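Local coordinates for protein methyltransferase (Thermus thermophilus, PDB 1WS6) that probably transfers a methyl group from S-adenosylmethionine to ribosomal RNA, at residues A[114-120]-A[142-148]; A[21-27]-A[161-166]. All coordinates share one frame; numbering follows the deposited sequence.

Contact 1 (A[114-120]-A[142-148]); sequences AFMAPPY and LYVLQHP
Four backbone hydrogen bonds join 114-116 to 142-146: Ala114 N to Leu142 O, Val144 N to Ala114 O, Met116 N to Val144 O and Gln146 N to Met116 O, all 2.9 Å. The strands are parallel neighbours in a Rossmann-like methyltransferase sheet. The loop after the first strand reads Ala-Pro-Pro-Tyr, a variant of the (Asn/Asp)-Pro-Pro-Tyr motif known from many amino-methyltransferases. Its Tyr120 OH makes a weak hydrogen bond of 2.9 Å to Gln146 OE1, with ring and amide planes 73° apart. Gln146 extends toward the loop because its CG lies anti to the backbone N (chi1 177°). The other end of the amide, NE2, meets the edge of the Phe115 ring, 3.6 Å from CZ. Ala117 CB packs beside Gln146 CB. Phe115 CD2 touches Val144 CG1 at 3.8 Å on the same face of the sheet. On the opposite face Met116, Tyr143 and Leu145 pack on helix 126-134. With an alanine in place of Tyr120, Gln146 OE1 would probably lose this bonding partner and Pro148 the surface it rests on. That surface is the ring face: Pro148 CD sits 3.5 Å from the centroid of the Tyr120 ring, 4° off its normal, in a CH-pi contact.

Contact 2 (A[21-27]-A[161-166]); sequences RPSPVRL and YGENAL
Leu27 packs against Tyr161 and Leu166, and this forms the tight part of the contact. Its CD2 lies 3.3 Å from Tyr161 CD1 and 3.5 Å from Leu166 CG. The two leucines meet tip to tip, whereas Leu27 and Tyr161 cross at about a right angle. The CG of Leu27 is anti to the backbone N (chi1 177°), and the branch it carries reaches the strand residues. Leu27 CA stands over one face of the Tyr161 ring, offset toward the rim. This part is apolar, and no clear hydrogen bond links the two segments.

The solvent side is looser, and Arg26 and Arg21 are its exposed members. Arg26 NH1 comes to the edge of the Tyr161 ring, 3.7 Å from CD2, with the guanidinium and ring planes 62° apart. Arg21 is poorly ordered, and two donor groups come too close where it meets Asn164, so its modelled position is doubtful. Asn164 itself is buried. Pro24 CG touches it only loosely, 4.0 Å from Asn164 OD1.

Residues 161-164 form a type II' beta turn. Tyr161 N bonds to Asn164 O at 2.7 Å, and Asn164 N bonds back to Tyr161 O at 3.1 Å. Gly162 takes the second position of this turn, where its phi of 66° is easily reached without a side chain.

Pro24 is the N-cap residue of helix 25-38. Through Arg26 and Leu27 the contact sets the first turn of that helix against the hairpin of strands 157-161 and 164-170. Tyr161 also touches Ala30 further along the helix, while Leu27 and Leu166 both reach Gln146 on strand 141-148.

Overall arrangement
The chain runs through 21-27, 114-120, 142-148 and 161-166, so both segments of contact 1 come between those of contact 2. The two centres lie about 11 Å apart. Both contacts reach the same mixed sheet, in which strand 141-148 is parallel to 111-116 and antiparallel to 164-170. Contact 1 is buried within the sheet. Contact 2 is partly exposed and brings the start of helix 25-38 to the hairpin at one edge of the sheet. They touch directly: His147 O and Ala165 N, 2.8 Å apart, probably share a hydrogen bond. The strand order 3-2-1-4-5-7-6 is that of class I methyltransferases.

Contact 1 (A[114-120]-A[142-148])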
# COMPACT_ATOMS: atom_id res chain seq x y z
N ALA A 114 5.42 -4.70 0.23
CA ALA A 114 4.07 -4.86 0.75
C ALA A 114 3.82 -3.68 1.68
O ALA A 114 4.38 -3.61 2.77
CB ALA A 114 3.94 -6.18 1.51
N PHE A 115 2.99 -2.74 1.22
CA PHE A 115 2.65 -1.54 1.98
C PHE A 115 1.29 -1.68 2.63
O PHE A 115 0.31 -2.05 1.98
CB PHE A 115 2.64 -0.31 1.05
CG PHE A 115 2.06 0.93 1.69
CD1 PHE A 115 0.68 1.13 1.74
CD2 PHE A 115 2.89 1.89 2.26
CE1 PHE A 115 0.14 2.27 2.35
CE2 PHE A 115 2.36 3.03 2.86
CZ PHE A 115 0.98 3.22 2.91
N MSE A 116 1.22 -1.37 3.92
CA MSE A 116 -0.03 -1.47 4.63
C MSE A 116 -0.35 -0.23 5.47
O MSE A 116 0.40 0.13 6.38
CB MSE A 116 -0.01 -2.71 5.52
CG MSE A 116 -1.23 -2.87 6.39
SE MSE A 116 -1.26 -4.61 7.25
CE MSE A 116 -2.34 -5.49 5.94
N ALA A 117 -1.46 0.42 5.16
CA ALA A 117 -1.90 1.59 5.89
C ALA A 117 -3.37 1.39 6.28
O ALA A 117 -4.27 2.03 5.73
CB ALA A 117 -1.74 2.84 5.03
N PRO A 118 -3.62 0.49 7.23
CA PRO A 118 -4.98 0.22 7.68
C PRO A 118 -5.55 1.35 8.53
O PRO A 118 -4.80 2.17 9.05
CB PRO A 118 -4.83 -1.08 8.45
CG PRO A 118 -3.47 -0.97 9.04
CD PRO A 118 -2.64 -0.34 7.95
N PRO A 119 -6.88 1.41 8.66
CA PRO A 119 -7.48 2.47 9.48
C PRO A 119 -7.02 2.34 10.93
O PRO A 119 -7.18 1.30 11.55
CB PRO A 119 -8.98 2.25 9.29
CG PRO A 119 -9.08 0.80 8.98
CD PRO A 119 -7.92 0.57 8.05
N TYR A 120 -6.46 3.43 11.44
CA TYR A 120 -5.91 3.52 12.79
C TYR A 120 -6.79 3.02 13.95
O TYR A 120 -6.29 2.84 15.06
CB TYR A 120 -5.49 4.96 13.06
CG TYR A 120 -4.41 5.42 12.12
CD1 TYR A 120 -3.99 6.75 12.08
CD2 TYR A 120 -3.78 4.52 11.26
CE1 TYR A 120 -2.98 7.15 11.22
CE2 TYR A 120 -2.78 4.91 10.40
CZ TYR A 120 -2.38 6.23 10.38
OH TYR A 120 -1.38 6.60 9.51
N LEU A 142 10.64 -5.39 0.97
CA LEU A 142 10.23 -4.60 2.12
C LEU A 142 8.78 -4.72 2.55
O LEU A 142 7.90 -4.93 1.72
CB LEU A 142 10.46 -3.11 1.86
CG LEU A 142 11.81 -2.47 2.07
CD1 LEU A 142 11.69 -0.99 1.74
CD2 LEU A 142 12.26 -2.68 3.52
N TYR A 143 8.57 -4.57 3.85
CA TYR A 143 7.25 -4.54 4.46
C TYR A 143 7.22 -3.10 4.97
O TYR A 143 8.10 -2.71 5.75
CB TYR A 143 7.09 -5.48 5.65
CG TYR A 143 6.90 -6.94 5.31
CD1 TYR A 143 7.97 -7.83 5.32
CD2 TYR A 143 5.64 -7.44 4.97
CE1 TYR A 143 7.81 -9.16 5.00
CE2 TYR A 143 5.46 -8.77 4.65
CZ TYR A 143 6.55 -9.63 4.66
OH TYR A 143 6.40 -10.94 4.32
N VAL A 144 6.26 -2.32 4.53
CA VAL A 144 6.16 -0.94 4.97
C VAL A 144 4.85 -0.79 5.71
O VAL A 144 3.78 -1.08 5.17
CB VAL A 144 6.19 0.04 3.80
CG1 VAL A 144 6.06 1.46 4.32
CG2 VAL A 144 7.49 -0.14 3.01
N LEU A 145 4.93 -0.31 6.94
CA LEU A 145 3.74 -0.15 7.76
C LEU A 145 3.51 1.32 8.11
O LEU A 145 4.41 1.99 8.61
CB LEU A 145 3.92 -0.99 9.03
CG LEU A 145 4.66 -2.33 8.76
CD1 LEU A 145 5.05 -3.03 10.07
CD2 LEU A 145 3.78 -3.24 7.93
N GLN A 146 2.32 1.85 7.81
CA GLN A 146 2.01 3.24 8.15
C GLN A 146 1.14 3.21 9.39
O GLN A 146 0.25 2.38 9.50
CB GLN A 146 1.27 3.96 7.02
CG GLN A 146 0.89 5.40 7.40
CD GLN A 146 0.05 6.11 6.34
OE1 GLN A 146 -0.97 6.74 6.66
NE2 GLN A 146 0.48 6.03 5.08
N HIS A 147 1.37 4.14 10.31
CA HIS A 147 0.62 4.17 11.56
C HIS A 147 0.85 5.47 12.31
O HIS A 147 1.69 6.29 11.92
CB HIS A 147 1.11 3.02 12.43
CG HIS A 147 2.59 3.02 12.64
ND1 HIS A 147 3.23 3.94 13.46
CD2 HIS A 147 3.57 2.26 12.10
CE1 HIS A 147 4.53 3.73 13.41
NE2 HIS A 147 4.77 2.73 12.59
N PRO A 148 0.10 5.70 13.39
CA PRO A 148 0.33 6.96 14.11
C PRO A 148 1.72 6.92 14.75
O PRO A 148 2.13 5.89 15.28
CB PRO A 148 -0.81 6.99 15.14
CG PRO A 148 -1.26 5.55 15.24
CD PRO A 148 -1.13 5.03 13.85

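Contact 2 (A[21-27]-A[161-166])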
# COMPACT_ATOMS: atom_id res chain seq x y z
N ARG A 21 -8.37 9.25 5.32
CA ARG A 21 -7.39 10.06 6.04
C ARG A 21 -7.20 11.47 5.46
O ARG A 21 -7.27 12.46 6.19
CB ARG A 21 -6.04 9.33 6.09
CG ARG A 21 -4.83 10.25 6.17
CD ARG A 21 -4.03 10.02 7.44
NE ARG A 21 -4.86 10.19 8.63
CZ ARG A 21 -4.38 10.27 9.86
NH1 ARG A 21 -3.07 10.22 10.07
NH2 ARG A 21 -5.21 10.41 10.89
N PRO A 22 -6.95 11.58 4.14
CA PRO A 22 -6.82 10.49 3.16
C PRO A 22 -5.46 9.79 3.18
O PRO A 22 -5.40 8.56 3.31
CB PRO A 22 -7.09 11.21 1.84
CG PRO A 22 -6.48 12.56 2.08
CD PRO A 22 -6.96 12.89 3.48
N SER A 23 -4.39 10.56 3.06
CA SER A 23 -3.02 10.03 3.06
C SER A 23 -2.04 11.16 2.73
O SER A 23 -1.95 11.61 1.59
CB SER A 23 -2.87 8.91 2.03
OG SER A 23 -1.53 8.49 1.92
N PRO A 24 -1.27 11.59 3.73
CA PRO A 24 -0.27 12.66 3.62
C PRO A 24 0.57 12.64 2.34
O PRO A 24 1.17 11.63 1.99
CB PRO A 24 0.58 12.48 4.88
CG PRO A 24 0.40 11.02 5.21
CD PRO A 24 -1.06 10.82 4.97
N VAL A 25 0.60 13.79 1.66
CA VAL A 25 1.35 13.93 0.43
C VAL A 25 2.86 13.81 0.60
O VAL A 25 3.51 13.16 -0.21
CB VAL A 25 1.03 15.26 -0.27
CG1 VAL A 25 2.00 15.50 -1.41
CG2 VAL A 25 -0.38 15.23 -0.81
N ARG A 26 3.45 14.43 1.62
CA ARG A 26 4.89 14.30 1.75
C ARG A 26 5.29 12.89 2.15
O ARG A 26 6.41 12.45 1.90
CB ARG A 26 5.49 15.34 2.71
CG ARG A 26 4.78 15.56 4.02
CD ARG A 26 5.23 16.91 4.63
NE ARG A 26 6.68 17.01 4.80
CZ ARG A 26 7.36 16.47 5.81
NH1 ARG A 26 6.73 15.78 6.75
NH2 ARG A 26 8.68 16.61 5.87
N LEU A 27 4.34 12.17 2.73
CA LEU A 27 4.53 10.78 3.12
C LEU A 27 4.65 9.96 1.83
O LEU A 27 5.70 9.35 1.56
CB LEU A 27 3.31 10.32 3.93
CG LEU A 27 3.11 8.90 4.48
CD1 LEU A 27 3.13 7.87 3.35
CD2 LEU A 27 4.16 8.61 5.50
N TYR A 161 6.52 11.52 9.72
CA TYR A 161 6.01 12.59 8.85
C TYR A 161 4.84 13.24 9.56
O TYR A 161 3.69 12.81 9.43
CB TYR A 161 5.54 12.03 7.51
CG TYR A 161 6.67 11.41 6.73
CD1 TYR A 161 6.88 10.04 6.76
CD2 TYR A 161 7.57 12.20 6.03
CE1 TYR A 161 7.97 9.48 6.12
CE2 TYR A 161 8.65 11.65 5.39
CZ TYR A 161 8.85 10.29 5.44
OH TYR A 161 9.96 9.75 4.83
N GLY A 162 5.14 14.28 10.33
CA GLY A 162 4.10 14.95 11.07
C GLY A 162 3.53 14.02 12.13
O GLY A 162 4.22 13.67 13.09
N GLU A 163 2.28 13.60 11.95
CA GLU A 163 1.62 12.73 12.92
C GLU A 163 1.67 11.24 12.55
O GLU A 163 1.29 10.39 13.35
CB GLU A 163 0.17 13.16 13.10
CG GLU A 163 -0.32 13.10 14.53
CD GLU A 163 0.26 14.21 15.41
OE1 GLU A 163 0.06 14.16 16.64
OE2 GLU A 163 0.91 15.13 14.86
N ASN A 164 2.13 10.94 11.34
CA ASN A 164 2.21 9.55 10.90
C ASN A 164 3.65 9.08 10.80
O ASN A 164 4.57 9.88 10.60
CB ASN A 164 1.57 9.37 9.53
CG ASN A 164 0.15 9.88 9.48
OD1 ASN A 164 -0.11 11.03 9.13
ND2 ASN A 164 -0.79 9.02 9.85
N ALA A 165 3.85 7.78 10.95
CA ALA A 165 5.17 7.21 10.84
C ALA A 165 5.12 6.01 9.91
O ALA A 165 4.06 5.42 9.69
CB ALA A 165 5.67 6.77 12.22
N LEU A 166 6.26 5.66 9.33
CA LEU A 166 6.35 4.51 8.47
C LEU A 166 7.43 3.63 9.06
O LEU A 166 8.50 4.12 9.42
CB LEU A 166 6.74 4.90 7.05
CG LEU A 166 5.67 5.53 6.14
CD1 LEU A 166 6.31 5.88 4.79
CD2 LEU A 166 4.51 4.55 5.95